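Local structure of citrate lyase subunit beta-like protein (Mycobacterium tuberculosis H37Rv, 6AQ4) at residues B[98-103]-B[118-123]; B[191-196]-B[216-221]. The protein is a magnesium-binding member of the HpcH/HpaI aldolase family, probably a lyase, that may play a role in fatty acid biosynthesis. All coordinates share one frame; numbering follows the deposited sequence.

Contact 1. Residues B[98-103]-B[118-123]. With MG (magnesium ion), chain K; CQM (Citramalyl-CoA), chain L.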
loop_
_atom_site.group_PDB
_atom_site.type_symbol
_atom_site.label_atom_id
_atom_site.label_comp_id
_atom_site.label_asym_id
_atom_site.label_seq_id
_atom_site.Cartn_x
_atom_site.Cartn_y
_atom_site.Cartn_z
ATOM N N LEU B 98 -5.458 15.198 -17.154
ATOM C CA LEU B 98 -4.614 16.153 -16.459
ATOM C C LEU B 98 -3.405 15.446 -15.856
ATOM O O LEU B 98 -3.561 14.690 -14.906
ATOM C CB LEU B 98 -5.403 16.824 -15.332
ATOM C CG LEU B 98 -4.555 17.674 -14.386
ATOM C CD1 LEU B 98 -4.129 18.974 -15.093
ATOM C CD2 LEU B 98 -5.323 17.986 -13.104
ATOM N N PRO B 99 -2.194 15.709 -16.388
ATOM C CA PRO B 99 -0.974 15.066 -15.889
ATOM C C PRO B 99 -0.508 15.744 -14.607
ATOM O O PRO B 99 -0.890 16.883 -14.353
ATOM C CB PRO B 99 0.038 15.322 -17.012
ATOM C CG PRO B 99 -0.394 16.662 -17.566
ATOM C CD PRO B 99 -1.914 16.664 -17.476
ATOM N N LYS B 100 0.332 15.056 -13.836
ATOM C CA LYS B 100 0.794 15.543 -12.537
ATOM C C LYS B 100 -0.365 16.043 -11.706
ATOM O O LYS B 100 -0.247 17.074 -11.041
ATOM C CB LYS B 100 1.834 16.664 -12.663
ATOM C CG LYS B 100 3.251 16.229 -13.065
ATOM C CD LYS B 100 3.345 15.930 -14.532
ATOM C CE LYS B 100 4.793 15.963 -15.020
ATOM N NZ LYS B 100 4.905 15.397 -16.397
ATOM N N ALA B 101 -1.491 15.333 -11.750
ATOM C CA ALA B 101 -2.657 15.733 -10.955
ATOM C C ALA B 101 -2.259 15.667 -9.497
ATOM O O ALA B 101 -1.772 14.642 -9.049
ATOM C CB ALA B 101 -3.835 14.806 -11.218
ATOM N N GLU B 102 -2.459 16.753 -8.754
ATOM C CA GLU B 102 -1.925 16.835 -7.395
ATOM C C GLU B 102 -2.890 17.392 -6.355
ATOM O O GLU B 102 -2.583 17.357 -5.172
ATOM C CB GLU B 102 -0.604 17.630 -7.377
ATOM C CG GLU B 102 0.563 16.797 -7.859
ATOM C CD GLU B 102 1.888 17.516 -7.827
ATOM O OE1 GLU B 102 2.908 16.823 -7.640
ATOM O OE2 GLU B 102 1.918 18.760 -8.003
ATOM N N SER B 103 -4.034 17.921 -6.793
ATOM C CA SER B 103 -5.043 18.447 -5.866
ATOM C C SER B 103 -6.416 18.456 -6.516
ATOM O O SER B 103 -6.525 18.461 -7.746
ATOM C CB SER B 103 -4.695 19.880 -5.440
ATOM O OG SER B 103 -4.910 20.788 -6.515
ATOM N N LEU B 118 -4.368 12.034 -14.057
ATOM C CA LEU B 118 -3.218 11.150 -14.137
ATOM C C LEU B 118 -2.317 11.466 -12.951
ATOM O O LEU B 118 -1.614 12.498 -12.920
ATOM C CB LEU B 118 -2.473 11.337 -15.465
ATOM C CG LEU B 118 -1.090 10.696 -15.644
ATOM C CD1 LEU B 118 -1.102 9.188 -15.389
ATOM C CD2 LEU B 118 -0.509 11.004 -17.052
ATOM N N VAL B 119 -2.359 10.581 -11.962
ATOM C CA VAL B 119 -1.531 10.712 -10.773
ATOM C C VAL B 119 -0.189 10.036 -11.001
ATOM O O VAL B 119 -0.116 8.841 -11.323
ATOM C CB VAL B 119 -2.245 10.117 -9.540
ATOM C CG1 VAL B 119 -1.328 10.121 -8.314
ATOM C CG2 VAL B 119 -3.508 10.899 -9.278
ATOM N N GLU B 120 0.878 10.807 -10.824
ATOM C CA GLU B 120 2.211 10.353 -11.181
ATOM C C GLU B 120 3.273 11.125 -10.386
ATOM O O GLU B 120 4.382 11.336 -10.861
ATOM C CB GLU B 120 2.426 10.518 -12.693
ATOM C CG GLU B 120 1.914 11.863 -13.228
ATOM C CD GLU B 120 2.157 12.025 -14.717
ATOM O OE1 GLU B 120 2.807 11.129 -15.285
ATOM O OE2 GLU B 120 1.706 13.029 -15.308
ATOM N N THR B 121 2.922 11.540 -9.173
ATOM C CA THR B 121 3.877 12.176 -8.271
ATOM C C THR B 121 3.487 11.784 -6.845
ATOM O O THR B 121 2.357 11.360 -6.604
ATOM C CB THR B 121 3.832 13.728 -8.372
ATOM O OG1 THR B 121 2.585 14.194 -7.852
ATOM C CG2 THR B 121 3.975 14.200 -9.806
ATOM N N ALA B 122 4.418 11.896 -5.907
ATOM C CA ALA B 122 4.132 11.508 -4.532
ATOM C C ALA B 122 2.982 12.337 -3.982
ATOM O O ALA B 122 2.085 11.820 -3.302
ATOM C CB ALA B 122 5.375 11.671 -3.659
ATOM N N ARG B 123 2.995 13.637 -4.280
ATOM C CA ARG B 123 1.919 14.501 -3.824
ATOM C C ARG B 123 0.568 14.021 -4.347
ATOM O O ARG B 123 -0.403 13.974 -3.597
ATOM C CB ARG B 123 2.146 15.977 -4.215
ATOM C CG ARG B 123 1.030 16.894 -3.731
ATOM C CD ARG B 123 0.959 16.956 -2.194
ATOM N NE ARG B 123 2.083 17.719 -1.652
ATOM C CZ ARG B 123 2.020 18.995 -1.277
ATOM N NH1 ARG B 123 0.875 19.659 -1.364
ATOM N NH2 ARG B 123 3.099 19.607 -0.805
HETATM MG MG MG K . 4.157 11.482 -16.932
HETATM C C2 CQM L . 4.304 8.086 -19.259
HETATM C C4 CQM L . 4.556 8.497 -16.863
HETATM C C6 CQM L . 2.286 7.854 -17.890
HETATM P P2A CQM L . 7.928 4.653 -34.241
HETATM O O5A CQM L . 7.345 5.151 -35.544
HETATM O O4A CQM L . 9.406 4.975 -34.152
HETATM O O3A CQM L . 7.695 3.115 -34.033
HETATM O O6A CQM L . 7.217 5.409 -33.029
HETATM P P1A CQM L . 7.307 2.153 -35.222
HETATM O O1A CQM L . 7.162 0.743 -34.667
HETATM O O2A CQM L . 8.390 2.218 -36.299
HETATM O O5B CQM L . 5.921 2.580 -35.841
HETATM C C5B CQM L . 5.413 1.847 -36.909
HETATM C C4B CQM L . 3.984 2.165 -37.323
HETATM O O4B CQM L . 3.256 2.407 -36.174
HETATM C C3B CQM L . 3.899 3.422 -38.063
HETATM O O3B CQM L . 2.759 3.393 -38.877
HETATM C C2B CQM L . 3.703 4.342 -37.039
HETATM O O2B CQM L . 3.472 5.622 -37.538
HETATM C C1B CQM L . 2.716 3.683 -36.166
HETATM P P3B CQM L . 2.902 2.974 -40.408
HETATM O O7A CQM L . 1.570 3.177 -41.120
HETATM O O8A CQM L . 3.316 1.513 -40.506
HETATM O O9A CQM L . 3.970 3.850 -41.032
HETATM N N9A CQM L . 2.634 4.172 -34.784
HETATM C C4A CQM L . 1.617 4.869 -34.243
HETATM N N3A CQM L . 0.437 5.314 -34.706
HETATM C C2A CQM L . -0.391 5.988 -33.908
HETATM N N1A CQM L . -0.068 6.251 -32.632
HETATM C C6A CQM L . 1.094 5.826 -32.119
HETATM C C5A CQM L . 1.971 5.118 -32.924
HETATM N N7A CQM L . 3.181 4.570 -32.710
HETATM C C8A CQM L . 3.583 3.997 -33.850
HETATM N N6A CQM L . 1.470 6.085 -30.740
HETATM C CBP CQM L . 7.124 6.037 -30.675
HETATM C CCP CQM L . 7.811 5.297 -31.770
HETATM C CDP CQM L . 7.584 7.465 -30.756
HETATM C CEP CQM L . 7.512 5.418 -29.308
HETATM C CAP CQM L . 5.625 5.932 -30.912
HETATM O OAP CQM L . 5.149 4.624 -30.708
HETATM C C9P CQM L . 4.797 6.827 -29.981
HETATM O O9P CQM L . 4.782 8.031 -30.124
HETATM N N8P CQM L . 4.027 6.232 -28.909
HETATM C C7P CQM L . 3.278 7.084 -28.043
HETATM C C6P CQM L . 4.140 8.120 -27.308
HETATM C C5P CQM L . 3.386 8.885 -26.260
HETATM O O5P CQM L . 2.274 9.288 -26.517
HETATM N N4P CQM L . 4.005 9.120 -24.977
HETATM C C3P CQM L . 3.271 9.826 -23.930
HETATM C C2P CQM L . 2.567 8.831 -23.032
HETATM S S1P CQM L . 3.632 7.791 -22.021
HETATM C C1 CQM L . 4.099 8.821 -20.587
HETATM O O2 CQM L . 4.240 10.086 -20.661
HETATM C C3 CQM L . 3.590 8.636 -18.056
HETATM O O7 CQM L . 3.304 9.980 -18.288
HETATM O O3 CQM L . 5.187 9.510 -16.360
HETATM O O4 CQM L . 4.755 7.363 -16.356
HETATM O O HOH W 1 2.836 13.131 -17.639
HETATM O O HOH W 2 0.493 13.428 -9.694
HETATM O O HOH W 3 -1.690 18.958 -3.192
HETATM O O HOH W 4 5.600 11.882 -18.686
#
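E120 reaches across to the backbone of K100 while holding the magnesium ion, and its chain can be followed outward from CB. The first torsion (chi1 44°) sets CG between the backbone N and the carbonyl carbon, and CG then rests against K100, 3.6 Å from its N. Beyond CG the chain is extended, and the carboxylate splits its work. OE1 binds the magnesium at 2.2 Å. OE2 accepts from K100 N at 2.9 Å through its anti lone pair, accepts a hydrogen bond from a metal-bound water and lies against CB of P99. With both oxygens engaged, the carboxylate is fixed in rotation. The K100 side chain bends at chi2 (77°), which brings CD within 3.4 Å of E120 OE2; its ammonium stops short of a salt bridge with E120 and pairs with E44, D45 and D146 instead.

Both segments leave the C-terminal ends of neighbouring parallel strands, 95-98 and 114-119, of a TIM barrel, the end where this family places its metal site. D146, the citramalyl-CoA oxygens O7 and O3 and two waters complete the magnesium's coordination. The backbones are joined by L118 N to L98 O at 2.9 Å and by A101 N to L118 O at 3.1 Å.

Farther from the metal, T121 OG1 donates to E102 OE1 at 2.7 Å, again on an anti lone pair, the two side chains crossing at about a right angle. The same hydroxyl N-caps helix 122-125 by accepting from G124 N. One water joins T121 OG1, E120 N and A101 O, the last at 2.6 Å. CB of R123 lies against E102 OE1; another water links its NH1 to E102 O, while NH2 hydrogen-bonds to A180 O of the second subunit, whose F181 is a cation-pi partner.

Contact 2. Residues B[191-196]-B[216-221]. With CQM (Citramalyl-CoA), chain L.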
loop_
_atom_site.group_PDB
_atom_site.type_symbol
_atom_site.label_atom_id
_atom_site.label_comp_id
_atom_site.label_asym_id
_atom_site.label_seq_id
_atom_site.Cartn_x
_atom_site.Cartn_y
_atom_site.Cartn_z
ATOM N N LEU B 191 6.024 0.303 -21.237
ATOM C CA LEU B 191 7.013 1.034 -22.037
ATOM C C LEU B 191 7.953 0.155 -22.864
ATOM O O LEU B 191 8.496 0.620 -23.874
ATOM C CB LEU B 191 7.830 1.995 -21.159
ATOM C CG LEU B 191 7.095 3.176 -20.498
ATOM C CD1 LEU B 191 8.102 4.115 -19.834
ATOM C CD2 LEU B 191 6.244 3.954 -21.498
ATOM N N ASP B 192 8.146 -1.095 -22.430
ATOM C CA ASP B 192 8.927 -2.083 -23.178
ATOM C C ASP B 192 8.089 -2.567 -24.363
ATOM O O ASP B 192 7.280 -3.475 -24.225
ATOM C CB ASP B 192 9.314 -3.267 -22.273
ATOM C CG ASP B 192 10.493 -4.082 -22.826
ATOM O OD1 ASP B 192 10.629 -4.210 -24.067
ATOM O OD2 ASP B 192 11.295 -4.594 -22.013
ATOM N N ILE B 193 8.283 -1.937 -25.517
ATOM C CA ILE B 193 7.398 -2.118 -26.665
ATOM C C ILE B 193 7.371 -3.565 -27.145
ATOM O O ILE B 193 6.325 -4.078 -27.544
ATOM C CB ILE B 193 7.807 -1.176 -27.842
ATOM C CG1 ILE B 193 7.698 0.296 -27.416
ATOM C CG2 ILE B 193 6.952 -1.454 -29.077
ATOM C CD1 ILE B 193 8.588 1.221 -28.207
ATOM N N LEU B 194 8.522 -4.220 -27.075
ATOM C CA LEU B 194 8.695 -5.574 -27.599
ATOM C C LEU B 194 8.274 -6.655 -26.599
ATOM O O LEU B 194 8.086 -7.821 -26.969
ATOM C CB LEU B 194 10.160 -5.786 -27.995
ATOM C CG LEU B 194 10.798 -4.699 -28.865
ATOM C CD1 LEU B 194 12.308 -4.597 -28.627
ATOM C CD2 LEU B 194 10.481 -4.942 -30.339
ATOM N N ASP B 195 8.140 -6.262 -25.334
ATOM C CA ASP B 195 7.795 -7.190 -24.264
ATOM C C ASP B 195 6.284 -7.422 -24.219
ATOM O O ASP B 195 5.589 -6.901 -23.333
ATOM C CB ASP B 195 8.321 -6.656 -22.925
ATOM C CG ASP B 195 7.888 -7.502 -21.734
ATOM O OD1 ASP B 195 7.686 -8.727 -21.910
ATOM O OD2 ASP B 195 7.748 -6.936 -20.621
ATOM N N VAL B 196 5.780 -8.184 -25.191
ATOM C CA VAL B 196 4.364 -8.541 -25.229
ATOM C C VAL B 196 3.994 -9.489 -24.086
ATOM O O VAL B 196 2.846 -9.512 -23.632
ATOM C CB VAL B 196 3.951 -9.167 -26.570
ATOM C CG1 VAL B 196 4.146 -8.167 -27.712
ATOM C CG2 VAL B 196 4.734 -10.478 -26.828
ATOM N N CYS B 216 -2.101 2.161 -23.846
ATOM C CA CYS B 216 -0.971 1.736 -24.673
ATOM C C CYS B 216 -0.223 2.898 -25.303
ATOM O O CYS B 216 -0.771 3.990 -25.465
ATOM C CB CYS B 216 -1.439 0.794 -25.785
ATOM S SG CYS B 216 -2.191 -0.703 -25.156
ATOM N N ILE B 217 1.032 2.638 -25.671
ATOM C CA ILE B 217 1.876 3.628 -26.330
ATOM C C ILE B 217 2.302 3.166 -27.724
ATOM O O ILE B 217 2.984 3.883 -28.447
ATOM C CB ILE B 217 3.086 4.025 -25.457
ATOM C CG1 ILE B 217 3.758 2.791 -24.843
ATOM C CG2 ILE B 217 2.617 4.965 -24.317
ATOM C CD1 ILE B 217 4.648 1.994 -25.790
ATOM N N HIS B 218 1.879 1.971 -28.111
ATOM C CA HIS B 218 2.108 1.504 -29.476
ATOM C C HIS B 218 0.872 0.749 -29.965
ATOM O O HIS B 218 0.253 0.013 -29.201
ATOM C CB HIS B 218 3.358 0.616 -29.543
ATOM C CG HIS B 218 3.860 0.379 -30.936
ATOM N ND1 HIS B 218 3.477 -0.706 -31.693
ATOM C CD2 HIS B 218 4.715 1.090 -31.708
ATOM C CE1 HIS B 218 4.070 -0.652 -32.873
ATOM N NE2 HIS B 218 4.825 0.431 -32.910
ATOM N N PRO B 219 0.493 0.943 -31.237
ATOM C CA PRO B 219 -0.680 0.233 -31.763
ATOM C C PRO B 219 -0.523 -1.290 -31.700
ATOM O O PRO B 219 -1.512 -2.003 -31.512
ATOM C CB PRO B 219 -0.774 0.723 -33.213
ATOM C CG PRO B 219 0.574 1.304 -33.524
ATOM C CD PRO B 219 1.094 1.844 -32.234
ATOM N N SER B 220 0.705 -1.784 -31.830
ATOM C CA SER B 220 0.955 -3.227 -31.751
ATOM C C SER B 220 0.490 -3.808 -30.421
ATOM O O SER B 220 0.235 -5.006 -30.314
ATOM C CB SER B 220 2.441 -3.540 -31.936
ATOM O OG SER B 220 3.204 -3.005 -30.865
ATOM N N GLN B 221 0.384 -2.959 -29.404
ATOM C CA GLN B 221 -0.006 -3.421 -28.072
ATOM C C GLN B 221 -1.515 -3.618 -27.897
ATOM O O GLN B 221 -1.945 -4.351 -27.001
ATOM C CB GLN B 221 0.502 -2.455 -26.999
ATOM C CG GLN B 221 2.015 -2.416 -26.844
ATOM C CD GLN B 221 2.447 -1.362 -25.837
ATOM O OE1 GLN B 221 1.792 -0.331 -25.693
ATOM N NE2 GLN B 221 3.541 -1.624 -25.125
HETATM C C2 CQM L . 4.304 8.086 -19.259
HETATM C C4 CQM L . 4.556 8.497 -16.863
HETATM C C6 CQM L . 2.286 7.854 -17.890
HETATM P P2A CQM L . 7.928 4.653 -34.241
HETATM O O5A CQM L . 7.345 5.151 -35.544
HETATM O O4A CQM L . 9.406 4.975 -34.152
HETATM O O3A CQM L . 7.695 3.115 -34.033
HETATM O O6A CQM L . 7.217 5.409 -33.029
HETATM P P1A CQM L . 7.307 2.153 -35.222
HETATM O O1A CQM L . 7.162 0.743 -34.667
HETATM O O2A CQM L . 8.390 2.218 -36.299
HETATM O O5B CQM L . 5.921 2.580 -35.841
HETATM C C5B CQM L . 5.413 1.847 -36.909
HETATM C C4B CQM L . 3.984 2.165 -37.323
HETATM O O4B CQM L . 3.256 2.407 -36.174
HETATM C C3B CQM L . 3.899 3.422 -38.063
HETATM O O3B CQM L . 2.759 3.393 -38.877
HETATM C C2B CQM L . 3.703 4.342 -37.039
HETATM O O2B CQM L . 3.472 5.622 -37.538
HETATM C C1B CQM L . 2.716 3.683 -36.166
HETATM P P3B CQM L . 2.902 2.974 -40.408
HETATM O O7A CQM L . 1.570 3.177 -41.120
HETATM O O8A CQM L . 3.316 1.513 -40.506
HETATM O O9A CQM L . 3.970 3.850 -41.032
HETATM N N9A CQM L . 2.634 4.172 -34.784
HETATM C C4A CQM L . 1.617 4.869 -34.243
HETATM N N3A CQM L . 0.437 5.314 -34.706
HETATM C C2A CQM L . -0.391 5.988 -33.908
HETATM N N1A CQM L . -0.068 6.251 -32.632
HETATM C C6A CQM L . 1.094 5.826 -32.119
HETATM C C5A CQM L . 1.971 5.118 -32.924
HETATM N N7A CQM L . 3.181 4.570 -32.710
HETATM C C8A CQM L . 3.583 3.997 -33.850
HETATM N N6A CQM L . 1.470 6.085 -30.740
HETATM C CBP CQM L . 7.124 6.037 -30.675
HETATM C CCP CQM L . 7.811 5.297 -31.770
HETATM C CDP CQM L . 7.584 7.465 -30.756
HETATM C CEP CQM L . 7.512 5.418 -29.308
HETATM C CAP CQM L . 5.625 5.932 -30.912
HETATM O OAP CQM L . 5.149 4.624 -30.708
HETATM C C9P CQM L . 4.797 6.827 -29.981
HETATM O O9P CQM L . 4.782 8.031 -30.124
HETATM N N8P CQM L . 4.027 6.232 -28.909
HETATM C C7P CQM L . 3.278 7.084 -28.043
HETATM C C6P CQM L . 4.140 8.120 -27.308
HETATM C C5P CQM L . 3.386 8.885 -26.260
HETATM O O5P CQM L . 2.274 9.288 -26.517
HETATM N N4P CQM L . 4.005 9.120 -24.977
HETATM C C3P CQM L . 3.271 9.826 -23.930
HETATM C C2P CQM L . 2.567 8.831 -23.032
HETATM S S1P CQM L . 3.632 7.791 -22.021
HETATM C C1 CQM L . 4.099 8.821 -20.587
HETATM O O2 CQM L . 4.240 10.086 -20.661
HETATM C C3 CQM L . 3.590 8.636 -18.056
HETATM O O7 CQM L . 3.304 9.980 -18.288
HETATM O O3 CQM L . 5.187 9.510 -16.360
HETATM O O4 CQM L . 4.755 7.363 -16.356
HETATM O O HOH W 5 4.651 -4.389 -25.113
#
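I193 and H218 lie where the two backbones face each other across 7.0 Å between CA atoms, and L191 and I217 are similarly spaced. Each segment folds into a type I turn, D192 to D195 and H218 to Q221. The direct contacts between them are apolar or van der Waals, with one water bridging D192 O and Q221 NE2.

I193 carries most of the contact through two branches. CG1 meets the CD1 tip of I217 at 3.9 Å, the side chains running obliquely to one another. CG2 lies over one face of the H218 imidazole, 4.0 Å from CG and offset toward the rim; CD of P219 occupies the opposite face. L191 adds its CD2 against CG1 of I217 at 4.3 Å.

The ring sandwiched in this way is also gripped at both nitrogens. ND1 accepts from S220 N at 3.0 Å, the donor tilted 33° from the ring plane, while NE2 donates to phosphate oxygen O1A of citramalyl-CoA at 2.9 Å. Q221 OE1 accepts from I217 N at 3.1 Å and, weakly, from H218 N; its NE2 also bonds to H190 O. I217 O accepts from the pantetheine N8P at 2.6 Å.

H218 and Q221 form a capping box leading into helix 221-228, within a CoA-binding loop after the last strand of a TIM barrel.

Both contacts join loops that follow adjacent parallel strands of one barrel, strands 95-98 and 114-119 in contact 1 and strands 184-187 and 213-216 in contact 2. They do not touch, their centres lying 24 Å apart, yet citramalyl-CoA spans them: its citramalyl end meets the magnesium at contact 1, and its pantetheine and diphosphate meet contact 2. The former is buried and polar, held by backbone pairing, carboxylates and ordered water. The latter is only partly buried; aliphatic side chains and one imidazole face meet across it, and its polar bonds run within the segments, to H190, to the ligand and to the second subunit, which adjoins both contacts.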